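PDB 5XFT: dehydroascorbate reductase from Chlamydomonas reinhardtii, which probably catalyses the reduction of dehydroascorbate to ascorbate, oxidising two molecules of glutathione to glutathione disulfide. Local coordinates for residues Tyr8-Pro13 / Lys17-Pro22; Phe23-Leu28 / Val200-Glu205; Ala30-Ala33 / Pro37-Met40; Gly153-Leu158 / His185-Ala190; Ala189-Lys192 / Glu196-His199. All coordinates share one frame; numbering follows the deposited sequence.

From the N terminus the chain first turns back on itself at contact 1, where strand 17-18 pairs with strand 5-12. Helix 22-33 follows, and contact 3 closes the short turn from its end into strand 38-43, which lies beside strand 5-12 in the same sheet. In the helical half, contact 4 joins helix 153-173 to helix 182-193, and contact 5 begins on the end of that second helix and closes the turn into helix 195-199. Contact 2 spans them all but contact 1: it brings 200-205 back to helix 22-33, so contacts 3, 4 and 5 lie within its long loop and the C-terminal part meets the thioredoxin-like domain.

Contact 1. Residues Tyr8-Pro13 / Lys17-Pro22; sequences YVKGDP and KLLDCP
D12 and K17 form an antiparallel hydrogen-bonded pair, with D12 N 2.7 Å from K17 O and a longer return bond from K17 N to D12 O at 3.3 Å. G11 faces L18 as the non-hydrogen-bonded pair, and past it L19 N donates to K10 O at 2.9 Å, the third backbone hydrogen bond between the two arms of this hairpin. A water lies within bonding distance of K10 O and, more weakly, of L19 O, though it cannot serve all the acceptors around it.

Strand 17-18 is a short addition paired to strand 5-12 of the thioredoxin-like sheet of the glutathione transferase fold, and the chain then leads to C21, the N-cap of helix 22-33. C21 and C24 fit a thioredoxin-type CxxC pattern at the helix start; they are not joined as a disulfide here.

Two sets of apolar contacts back up the backbone bonds. V9 CG2 meets L18 CD1 at 3.8 Å, the two side chains crossing at about a right angle, and M40 packs on both. The K10 chain runs over L19, its CG 3.7 Å from L19 CB, while L19 CG rests on G11 CA.

The charged contact is looser. With CG anti to the backbone N (chi1 168°), the K10 chain stretches past L19 to D20, then bends at its last torsion; NZ stands 3.8 Å from D20 OD1, a long salt bridge.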
# COMPACT_ATOMS: atom_id res chain seq x y z
N TYR A 8 6.22 -1.18 13.21
CA TYR A 8 5.92 0.21 13.51
C TYR A 8 5.34 0.85 12.26
O TYR A 8 6.01 0.92 11.22
CB TYR A 8 7.17 0.95 13.97
CG TYR A 8 7.84 0.30 15.15
CD1 TYR A 8 7.58 0.73 16.44
CD2 TYR A 8 8.73 -0.75 14.98
CE1 TYR A 8 8.19 0.14 17.53
CE2 TYR A 8 9.34 -1.35 16.06
CZ TYR A 8 9.06 -0.91 17.33
OH TYR A 8 9.68 -1.50 18.41
N VAL A 9 4.10 1.32 12.39
CA VAL A 9 3.33 1.89 11.29
C VAL A 9 2.74 3.22 11.75
O VAL A 9 2.82 3.58 12.93
CB VAL A 9 2.20 0.95 10.82
CG1 VAL A 9 2.77 -0.34 10.26
CG2 VAL A 9 1.24 0.66 11.97
N LYS A 10 2.16 3.95 10.81
CA LYS A 10 1.50 5.20 11.14
C LYS A 10 0.16 4.91 11.79
O LYS A 10 -0.67 4.19 11.23
CB LYS A 10 1.33 6.06 9.89
CG LYS A 10 0.41 7.26 10.10
CD LYS A 10 -0.09 7.84 8.79
CE LYS A 10 -0.89 9.11 9.03
NZ LYS A 10 -0.26 10.34 8.47
N GLY A 11 -0.06 5.46 12.98
CA GLY A 11 -1.29 5.17 13.68
C GLY A 11 -1.61 6.19 14.74
O GLY A 11 -0.99 7.25 14.82
N ASP A 12 -2.62 5.86 15.54
CA ASP A 12 -2.99 6.66 16.71
C ASP A 12 -2.82 5.80 17.95
O ASP A 12 -3.73 5.02 18.30
CB ASP A 12 -4.43 7.15 16.60
CG ASP A 12 -4.79 8.16 17.67
OD1 ASP A 12 -4.19 8.11 18.77
OD2 ASP A 12 -5.66 9.01 17.41
N PRO A 13 -1.70 5.91 18.66
CA PRO A 13 -1.49 5.03 19.83
C PRO A 13 -2.54 5.23 20.91
O PRO A 13 -2.89 4.27 21.61
CB PRO A 13 -0.09 5.43 20.32
CG PRO A 13 0.49 6.32 19.25
CD PRO A 13 -0.66 6.95 18.56
N LYS A 17 -5.45 2.68 16.84
CA LYS A 17 -6.07 2.83 15.53
C LYS A 17 -5.01 2.95 14.44
O LYS A 17 -4.16 3.85 14.49
CB LYS A 17 -7.00 4.05 15.51
CG LYS A 17 -7.77 4.20 14.22
CD LYS A 17 -8.48 5.54 14.16
CE LYS A 17 -9.26 5.68 12.87
NZ LYS A 17 -9.87 7.04 12.75
N LEU A 18 -5.08 2.05 13.45
CA LEU A 18 -4.20 2.09 12.30
C LEU A 18 -4.58 3.24 11.37
O LEU A 18 -5.77 3.49 11.15
CB LEU A 18 -4.25 0.76 11.54
CG LEU A 18 -3.59 0.67 10.16
CD1 LEU A 18 -2.08 0.95 10.24
CD2 LEU A 18 -3.84 -0.69 9.51
N LEU A 19 -3.58 3.93 10.83
CA LEU A 19 -3.85 4.99 9.88
C LEU A 19 -3.42 4.55 8.47
O LEU A 19 -3.31 3.35 8.18
CB LEU A 19 -3.18 6.28 10.35
CG LEU A 19 -3.90 6.90 11.57
CD1 LEU A 19 -3.36 8.29 11.91
CD2 LEU A 19 -5.43 6.94 11.39
N ASP A 20 -3.17 5.53 7.59
CA ASP A 20 -3.38 5.36 6.16
C ASP A 20 -2.12 5.18 5.32
O ASP A 20 -2.22 5.16 4.08
CB ASP A 20 -4.16 6.56 5.62
CG ASP A 20 -3.41 7.86 5.81
OD1 ASP A 20 -2.99 8.14 6.95
OD2 ASP A 20 -3.19 8.59 4.81
N CYS A 21 -0.94 5.07 5.92
CA CYS A 21 0.29 5.04 5.13
C CYS A 21 0.30 3.87 4.15
O CYS A 21 0.18 2.71 4.59
CB CYS A 21 1.53 4.96 6.02
SG CYS A 21 3.06 4.82 5.07
N PRO A 22 0.42 4.11 2.85
CA PRO A 22 0.35 3.00 1.88
C PRO A 22 1.56 2.09 1.90
O PRO A 22 1.45 0.93 1.47
CB PRO A 22 0.20 3.72 0.53
CG PRO A 22 0.86 5.05 0.75
CD PRO A 22 0.57 5.42 2.18
O HOH W 1 -0.03 3.01 8.59

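Contact 2. Residues Phe23-Leu28 / Val200-Glu205; sequences FCHRVL and VDYGTE
H25 and L28, one turn apart on helix 22-33, face the irregular chain 200-202 that runs up to the start of helix 204-212. The backbones stay well separated, L28 CA and V200 CA being 7.0 Å apart, so side chains bridge the gap. An Asx turn bends the second segment: D201 OD1 accepts from N of G203, at the N-cap position.

Y202 OH and H25 ND1 share a 2.9 Å hydrogen bond in which either could donate. The rings also form an edge-to-face pair, with planes at 70°, Y202 CE2 lying over one face of the imidazole. The hydroxyl accordingly stands well out of the imidazole plane, and the bond is not ideally directed. H25 CG is anti to the backbone N (chi1 -162°), which swings the ring out from the helix toward Y202 and V200.

This helix begins with the possible CxxC motif of the thioredoxin-like domain, and the contact joins it to the C-terminal end of the glutathione transferase fold. W197 and P160 also pack against H25.

V200 divides its two methyls: CG2 approaches H25 NE2 at 4.0 Å, while CG1 rests against L28 CB at 4.1 Å. Y38 of strand 38-43 borders both V200 and L28.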
# COMPACT_ATOMS: atom_id res chain seq x y z
N PHE A 23 2.72 2.56 2.38
CA PHE A 23 3.90 1.72 2.44
C PHE A 23 3.86 0.78 3.64
O PHE A 23 4.14 -0.42 3.52
CB PHE A 23 5.15 2.60 2.44
CG PHE A 23 5.21 3.55 1.29
CD1 PHE A 23 5.79 3.17 0.09
CD2 PHE A 23 4.64 4.82 1.39
CE1 PHE A 23 5.82 4.04 -0.99
CE2 PHE A 23 4.67 5.69 0.31
CZ PHE A 23 5.26 5.30 -0.88
N CYS A 24 3.50 1.32 4.81
CA CYS A 24 3.08 0.48 5.93
C CYS A 24 2.03 -0.51 5.47
O CYS A 24 2.10 -1.71 5.78
CB CYS A 24 2.51 1.32 7.06
SG CYS A 24 3.58 2.55 7.77
N HIS A 25 1.02 -0.03 4.74
CA HIS A 25 -0.02 -0.91 4.23
C HIS A 25 0.58 -2.05 3.41
O HIS A 25 0.12 -3.19 3.50
CB HIS A 25 -1.03 -0.11 3.41
CG HIS A 25 -2.34 -0.82 3.21
ND1 HIS A 25 -3.34 -0.31 2.41
CD2 HIS A 25 -2.81 -1.98 3.72
CE1 HIS A 25 -4.37 -1.14 2.42
NE2 HIS A 25 -4.08 -2.16 3.20
N ARG A 26 1.62 -1.75 2.62
CA ARG A 26 2.23 -2.79 1.80
C ARG A 26 2.91 -3.85 2.66
O ARG A 26 2.73 -5.06 2.43
CB ARG A 26 3.23 -2.17 0.82
CG ARG A 26 4.28 -3.17 0.32
CD ARG A 26 5.49 -2.50 -0.34
NE ARG A 26 6.05 -3.34 -1.39
CZ ARG A 26 7.20 -3.05 -2.00
NH1 ARG A 26 7.87 -1.95 -1.65
NH2 ARG A 26 7.69 -3.83 -2.95
N VAL A 27 3.67 -3.42 3.67
CA VAL A 27 4.29 -4.40 4.56
C VAL A 27 3.24 -5.24 5.27
O VAL A 27 3.34 -6.48 5.33
CB VAL A 27 5.22 -3.69 5.55
CG1 VAL A 27 5.68 -4.65 6.63
CG2 VAL A 27 6.40 -3.11 4.81
N LEU A 28 2.19 -4.60 5.79
CA LEU A 28 1.13 -5.31 6.49
C LEU A 28 0.45 -6.34 5.60
O LEU A 28 0.20 -7.48 6.01
CB LEU A 28 0.09 -4.32 7.02
CG LEU A 28 0.55 -3.28 8.03
CD1 LEU A 28 -0.58 -2.33 8.32
CD2 LEU A 28 0.99 -3.98 9.28
N VAL A 200 -6.49 -5.26 7.71
CA VAL A 200 -5.65 -4.08 7.83
C VAL A 200 -6.22 -2.93 7.01
O VAL A 200 -5.48 -2.07 6.53
CB VAL A 200 -4.20 -4.40 7.42
CG1 VAL A 200 -3.57 -5.36 8.43
CG2 VAL A 200 -4.16 -5.03 6.03
N ASP A 201 -7.55 -2.90 6.85
CA ASP A 201 -8.22 -1.80 6.16
C ASP A 201 -8.39 -0.64 7.14
O ASP A 201 -9.15 -0.75 8.11
CB ASP A 201 -9.56 -2.25 5.60
CG ASP A 201 -10.19 -1.23 4.65
OD1 ASP A 201 -9.82 -0.04 4.71
OD2 ASP A 201 -11.07 -1.62 3.85
N TYR A 202 -7.70 0.47 6.89
CA TYR A 202 -7.80 1.64 7.76
C TYR A 202 -9.01 2.51 7.43
O TYR A 202 -9.42 3.32 8.28
CB TYR A 202 -6.52 2.47 7.68
CG TYR A 202 -5.85 2.46 6.33
CD1 TYR A 202 -6.27 3.32 5.32
CD2 TYR A 202 -4.80 1.59 6.05
CE1 TYR A 202 -5.66 3.32 4.07
CE2 TYR A 202 -4.19 1.58 4.81
CZ TYR A 202 -4.63 2.45 3.82
OH TYR A 202 -4.03 2.45 2.58
N GLY A 203 -9.58 2.39 6.24
CA GLY A 203 -10.80 3.11 5.92
C GLY A 203 -10.55 4.39 5.13
O GLY A 203 -9.44 4.91 5.06
N THR A 204 -11.64 4.91 4.54
CA THR A 204 -11.51 6.02 3.60
C THR A 204 -11.29 7.35 4.31
O THR A 204 -10.61 8.23 3.77
CB THR A 204 -12.73 6.11 2.68
OG1 THR A 204 -13.86 6.57 3.43
CG2 THR A 204 -13.04 4.75 2.07
N GLU A 205 -11.86 7.53 5.51
CA GLU A 205 -11.63 8.78 6.22
C GLU A 205 -10.18 8.90 6.64
O GLU A 205 -9.63 10.00 6.67
CB GLU A 205 -12.52 8.91 7.45
CG GLU A 205 -13.97 8.46 7.29
CD GLU A 205 -14.11 6.95 7.18
OE1 GLU A 205 -14.58 6.50 6.12
OE2 GLU A 205 -13.76 6.23 8.13

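Contact 3. Residues Ala30-Ala33 / Pro37-Met40; sequences AYEA and PYKM
E32 OE2 accepts a 2.5 Å hydrogen bond from Y38 OH, using its anti lone pair, the one turned away from the other carboxylate oxygen. OE2 lies at the edge of the phenol ring and in its plane, yet the carboxylate itself stands almost perpendicular to that ring, at 88°. E32 gets there by bending: the chain folds at its second torsion (chi2 -77°), which carries the carboxylate off the helix flank and across the end of the tyrosine.

Nearer its base, the Y38 ring packs on Y31. Its CD1 touches Y31 CB at 3.7 Å, and Y31 CD2 meets Y38 CB at 4.0 Å. The two rings cross obliquely with planes 72° apart. P37 O lies near the plane of the Y31 ring, at its edge.

The contact closes the tight connection from helix 22-33 into strand 38-43, part of the beta-alpha-beta crossover that links the parallel strands 5-12 and 38-43 of the thioredoxin-like domain. V200 and I7 also pack on Y38, while E196 and H199 of helix 195-199 lie against E32.

Donating its proton to a carboxylate fixes the direction of the phenol O-H, and the bond would probably help to keep E32 ionised.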
# COMPACT_ATOMS: atom_id res chain seq x y z
N ALA A 30 1.78 -7.74 3.06
CA ALA A 30 2.75 -8.81 2.85
C ALA A 30 2.72 -9.82 3.99
O ALA A 30 2.73 -11.04 3.76
CB ALA A 30 4.15 -8.23 2.69
N TYR A 31 2.67 -9.34 5.24
CA TYR A 31 2.62 -10.26 6.38
C TYR A 31 1.31 -11.06 6.40
O TYR A 31 1.31 -12.25 6.72
CB TYR A 31 2.80 -9.49 7.68
CG TYR A 31 4.24 -9.34 8.08
CD1 TYR A 31 5.07 -8.42 7.45
CD2 TYR A 31 4.79 -10.12 9.08
CE1 TYR A 31 6.40 -8.29 7.80
CE2 TYR A 31 6.11 -10.00 9.45
CZ TYR A 31 6.91 -9.09 8.80
OH TYR A 31 8.24 -8.97 9.16
N GLU A 32 0.19 -10.41 6.08
CA GLU A 32 -1.08 -11.12 6.04
C GLU A 32 -1.10 -12.19 4.95
O GLU A 32 -1.65 -13.27 5.15
CB GLU A 32 -2.22 -10.12 5.82
CG GLU A 32 -2.47 -9.21 7.01
CD GLU A 32 -3.24 -9.91 8.11
OE1 GLU A 32 -3.93 -10.91 7.81
OE2 GLU A 32 -3.14 -9.47 9.28
N ALA A 33 -0.49 -11.89 3.80
CA ALA A 33 -0.50 -12.83 2.69
C ALA A 33 0.27 -14.10 3.02
O ALA A 33 -0.13 -15.19 2.59
CB ALA A 33 0.09 -12.17 1.44
N PRO A 37 2.53 -14.10 11.83
CA PRO A 37 2.04 -13.27 12.93
C PRO A 37 2.91 -12.04 13.12
O PRO A 37 4.11 -12.04 12.85
CB PRO A 37 2.11 -14.20 14.15
CG PRO A 37 3.24 -15.14 13.82
CD PRO A 37 3.22 -15.32 12.31
N TYR A 38 2.28 -10.97 13.60
CA TYR A 38 2.98 -9.72 13.83
C TYR A 38 2.20 -8.93 14.87
O TYR A 38 1.04 -9.22 15.17
CB TYR A 38 3.12 -8.91 12.54
CG TYR A 38 1.79 -8.54 11.93
CD1 TYR A 38 1.15 -9.39 11.03
CD2 TYR A 38 1.16 -7.35 12.27
CE1 TYR A 38 -0.07 -9.05 10.49
CE2 TYR A 38 -0.05 -7.00 11.73
CZ TYR A 38 -0.67 -7.86 10.84
OH TYR A 38 -1.88 -7.51 10.31
N LYS A 39 2.86 -7.91 15.42
CA LYS A 39 2.22 -6.98 16.33
C LYS A 39 2.47 -5.56 15.84
O LYS A 39 3.62 -5.19 15.59
CB LYS A 39 2.75 -7.17 17.75
CG LYS A 39 1.77 -6.73 18.82
CD LYS A 39 2.38 -5.69 19.73
CE LYS A 39 1.30 -4.90 20.44
NZ LYS A 39 1.78 -3.54 20.79
N MET A 40 1.40 -4.78 15.70
CA MET A 40 1.52 -3.40 15.27
C MET A 40 1.82 -2.48 16.44
O MET A 40 1.19 -2.57 17.50
CB MET A 40 0.25 -2.93 14.55
CG MET A 40 0.09 -3.47 13.14
SD MET A 40 -1.60 -3.39 12.53
CE MET A 40 -1.72 -1.66 12.27

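Contact 4. Residues Gly153-Leu158 / His185-Ala190; sequences GTDCSL and HKYLAA
D155 carries the first segment's share of this contact, meeting Y187 across a gap of 9.8 Å between their CA atoms. It belongs to the first turns of helix 153-173, which open at G153 and T154; T154 OG1 is bonded to S93, on the loop beside the helix start. One residue on, D155 CG is anti to its carbonyl carbon (chi1 -71°), which lays the carboxylate back toward the helix start. Y187 OH donates to D155 OD1 at 2.7 Å. The hydroxyl arrives on the anti side of that oxygen, 18° out of the carboxylate plane, and OD1 in turn lies in the plane of the phenol ring, at its edge. Carboxylate and ring are 30° apart. OD1 also accepts from F146 N, while OD2 takes G147 N and, weakly, N152 N, so the buried carboxylate is gripped through both oxygens and fastens the preceding loop to the helix. The weak bond from N152 N to D155 OD2 is consistent with the capping box found at the corresponding helix of glutathione transferases.

Beyond D155, C156 turns away to L29 of helix 22-33, and S157 lies against R26 of the same helix. Y187 enters from helix 182-193, its ring edge-to-face with F146 and packed among A159 and L162 of helix 153-173 and L136 of helix 118-138, within the C-terminal helical bundle.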
# COMPACT_ATOMS: atom_id res chain seq x y z
N GLY A 153 3.22 -9.81 -4.47
CA GLY A 153 4.07 -8.68 -4.13
C GLY A 153 3.63 -7.42 -4.84
O GLY A 153 3.69 -6.31 -4.28
N THR A 154 3.15 -7.57 -6.08
CA THR A 154 2.59 -6.45 -6.84
C THR A 154 1.25 -6.01 -6.26
O THR A 154 0.95 -4.81 -6.23
CB THR A 154 2.45 -6.86 -8.30
OG1 THR A 154 3.76 -6.99 -8.88
CG2 THR A 154 1.65 -5.83 -9.08
N ASP A 155 0.43 -6.95 -5.80
CA ASP A 155 -0.79 -6.59 -5.08
C ASP A 155 -0.45 -5.78 -3.83
O ASP A 155 -1.08 -4.76 -3.55
CB ASP A 155 -1.56 -7.84 -4.69
CG ASP A 155 -2.20 -8.54 -5.87
OD1 ASP A 155 -2.74 -7.84 -6.75
OD2 ASP A 155 -2.15 -9.78 -5.91
N CYS A 156 0.55 -6.25 -3.07
CA CYS A 156 0.91 -5.58 -1.83
C CYS A 156 1.44 -4.18 -2.08
O CYS A 156 1.21 -3.28 -1.26
CB CYS A 156 1.95 -6.42 -1.07
SG CYS A 156 1.31 -8.02 -0.48
N SER A 157 2.15 -3.97 -3.19
CA SER A 157 2.67 -2.63 -3.47
C SER A 157 1.62 -1.71 -4.10
O SER A 157 1.55 -0.52 -3.76
CB SER A 157 3.89 -2.72 -4.38
OG SER A 157 4.33 -1.43 -4.74
N LEU A 158 0.80 -2.24 -5.00
CA LEU A 158 -0.05 -1.40 -5.84
C LEU A 158 -1.45 -1.22 -5.30
O LEU A 158 -2.07 -0.17 -5.52
CB LEU A 158 -0.14 -1.97 -7.26
CG LEU A 158 1.05 -1.77 -8.19
CD1 LEU A 158 0.68 -2.24 -9.58
CD2 LEU A 158 1.49 -0.31 -8.21
N HIS A 185 -12.10 -2.54 -11.57
CA HIS A 185 -13.24 -2.53 -10.65
C HIS A 185 -13.40 -3.89 -9.98
O HIS A 185 -13.59 -3.97 -8.76
CB HIS A 185 -14.52 -2.13 -11.39
CG HIS A 185 -14.54 -0.70 -11.82
ND1 HIS A 185 -14.94 0.32 -10.99
CD2 HIS A 185 -14.21 -0.12 -13.00
CE1 HIS A 185 -14.85 1.47 -11.63
NE2 HIS A 185 -14.41 1.23 -12.85
N LYS A 186 -13.31 -4.98 -10.76
CA LYS A 186 -13.37 -6.29 -10.12
C LYS A 186 -12.12 -6.56 -9.29
O LYS A 186 -12.20 -7.33 -8.32
CB LYS A 186 -13.58 -7.41 -11.14
CG LYS A 186 -12.98 -7.17 -12.50
CD LYS A 186 -13.43 -8.21 -13.52
CE LYS A 186 -14.93 -8.11 -13.84
NZ LYS A 186 -15.40 -9.25 -14.69
N TYR A 187 -10.99 -5.94 -9.62
CA TYR A 187 -9.82 -6.01 -8.74
C TYR A 187 -10.14 -5.41 -7.38
O TYR A 187 -9.88 -6.03 -6.34
CB TYR A 187 -8.64 -5.29 -9.39
CG TYR A 187 -7.34 -5.32 -8.61
CD1 TYR A 187 -6.68 -6.51 -8.34
CD2 TYR A 187 -6.74 -4.14 -8.20
CE1 TYR A 187 -5.48 -6.52 -7.65
CE2 TYR A 187 -5.54 -4.14 -7.51
CZ TYR A 187 -4.91 -5.33 -7.23
OH TYR A 187 -3.71 -5.32 -6.54
N LEU A 188 -10.74 -4.22 -7.36
CA LEU A 188 -11.10 -3.60 -6.09
C LEU A 188 -12.10 -4.45 -5.33
O LEU A 188 -11.93 -4.68 -4.12
CB LEU A 188 -11.64 -2.18 -6.33
CG LEU A 188 -10.53 -1.15 -6.56
CD1 LEU A 188 -11.00 -0.03 -7.47
CD2 LEU A 188 -10.01 -0.60 -5.24
N ALA A 189 -13.15 -4.94 -6.00
CA ALA A 189 -14.11 -5.81 -5.31
C ALA A 189 -13.43 -7.05 -4.74
O ALA A 189 -13.71 -7.45 -3.60
CB ALA A 189 -15.23 -6.20 -6.26
N ALA A 190 -12.52 -7.65 -5.50
CA ALA A 190 -11.81 -8.84 -5.04
C ALA A 190 -10.97 -8.53 -3.80
O ALA A 190 -10.99 -9.30 -2.83
CB ALA A 190 -10.92 -9.39 -6.16

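Contact 5. Residues Ala189-Lys192 / Glu196-His199; sequences AALK and EWQH
W197 meets the end of helix 182-193 with one face of its indole, and it has the largest share of this contact. The second segment starts a residue earlier, at E196, whose side chain leaves the first segment aside and lies against E32 of helix 22-33. At W197 the chain comes nearest to its predecessor, with L191 CA and W197 CA 6.2 Å apart. CG is anti to the backbone N (chi1 177°), and the indole is thereby laid along the last turn of the earlier helix. The carbonyl oxygen L191 O abuts the base of the indole, 3.0 Å from W197 CB. L191 CB sits 4.1 Å above the ring plane, offset toward the rim, and K192 N lies over the same face. L191 CD2 packs on W197 CE3 at 4.1 Å, and K192 CA is 3.9 Å from W197 CD1. The tryptophan is also edge-to-face with Y163, touches L29 of the other domain, and gives a weak hydrogen bond from NE1 to D201 OD2.

Q198 follows on the outer side. Its chain is extended beyond CG, and the amide reaches back so that NE2 donates weakly to K192 O at 3.4 Å, along a nearly straight N-H line of 164°. The two helices are joined by a short turn, and the indole packs against the end of the first.

Chemically this is chiefly an apolar fit. The buried indole meets aliphatic carbon and the backbone of a helix end, its one N-H is directed to a carboxylate outside the pair, and the exposed glutamine amide adds a weak polar link at the surface.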
# COMPACT_ATOMS: atom_id res chain seq x y z
N ALA A 189 -13.15 -4.94 -6.00
CA ALA A 189 -14.11 -5.81 -5.31
C ALA A 189 -13.43 -7.05 -4.74
O ALA A 189 -13.71 -7.45 -3.60
CB ALA A 189 -15.23 -6.20 -6.26
N ALA A 190 -12.52 -7.65 -5.50
CA ALA A 190 -11.81 -8.84 -5.04
C ALA A 190 -10.97 -8.53 -3.80
O ALA A 190 -10.99 -9.30 -2.83
CB ALA A 190 -10.92 -9.39 -6.16
N LEU A 191 -10.24 -7.41 -3.82
CA LEU A 191 -9.44 -7.03 -2.65
C LEU A 191 -10.32 -6.80 -1.44
O LEU A 191 -10.02 -7.27 -0.34
CB LEU A 191 -8.62 -5.78 -2.95
CG LEU A 191 -7.45 -5.94 -3.90
CD1 LEU A 191 -6.99 -4.60 -4.40
CD2 LEU A 191 -6.32 -6.65 -3.18
N LYS A 192 -11.43 -6.09 -1.63
CA LYS A 192 -12.34 -5.85 -0.51
C LYS A 192 -12.95 -7.15 0.00
O LYS A 192 -13.37 -7.20 1.17
CB LYS A 192 -13.42 -4.85 -0.94
CG LYS A 192 -12.83 -3.54 -1.45
CD LYS A 192 -13.71 -2.35 -1.15
CE LYS A 192 -14.47 -1.90 -2.38
NZ LYS A 192 -14.90 -0.47 -2.26
N GLU A 196 -7.34 -10.98 4.22
CA GLU A 196 -6.06 -10.31 4.40
C GLU A 196 -6.21 -8.80 4.26
O GLU A 196 -5.63 -8.04 5.04
CB GLU A 196 -5.03 -10.83 3.39
CG GLU A 196 -4.57 -12.26 3.61
CD GLU A 196 -5.40 -13.27 2.83
OE1 GLU A 196 -6.65 -13.26 2.95
OE2 GLU A 196 -4.79 -14.07 2.09
N TRP A 197 -7.00 -8.36 3.28
CA TRP A 197 -7.28 -6.94 3.12
C TRP A 197 -8.14 -6.41 4.26
O TRP A 197 -7.90 -5.32 4.78
CB TRP A 197 -7.96 -6.70 1.77
CG TRP A 197 -8.37 -5.29 1.51
CD1 TRP A 197 -9.53 -4.68 1.88
CD2 TRP A 197 -7.62 -4.30 0.79
NE1 TRP A 197 -9.55 -3.38 1.44
CE2 TRP A 197 -8.38 -3.12 0.77
CE3 TRP A 197 -6.36 -4.30 0.16
CZ2 TRP A 197 -7.94 -1.95 0.15
CZ3 TRP A 197 -5.93 -3.14 -0.45
CH2 TRP A 197 -6.72 -1.98 -0.45
N GLN A 198 -9.15 -7.19 4.67
CA GLN A 198 -10.05 -6.76 5.73
C GLN A 198 -9.32 -6.57 7.05
O GLN A 198 -9.72 -5.73 7.87
CB GLN A 198 -11.18 -7.77 5.91
CG GLN A 198 -12.15 -7.84 4.76
CD GLN A 198 -13.18 -8.95 4.93
OE1 GLN A 198 -13.16 -9.68 5.92
NE2 GLN A 198 -14.07 -9.08 3.96
N HIS A 199 -8.26 -7.34 7.28
CA HIS A 199 -7.59 -7.27 8.58
C HIS A 199 -6.91 -5.93 8.79
O HIS A 199 -6.77 -5.47 9.93
CB HIS A 199 -6.59 -8.41 8.71
CG HIS A 199 -7.23 -9.76 8.80
ND1 HIS A 199 -8.60 -9.92 8.87
CD2 HIS A 199 -6.70 -11.01 8.81
CE1 HIS A 199 -8.88 -11.21 8.94
NE2 HIS A 199 -7.75 -11.89 8.91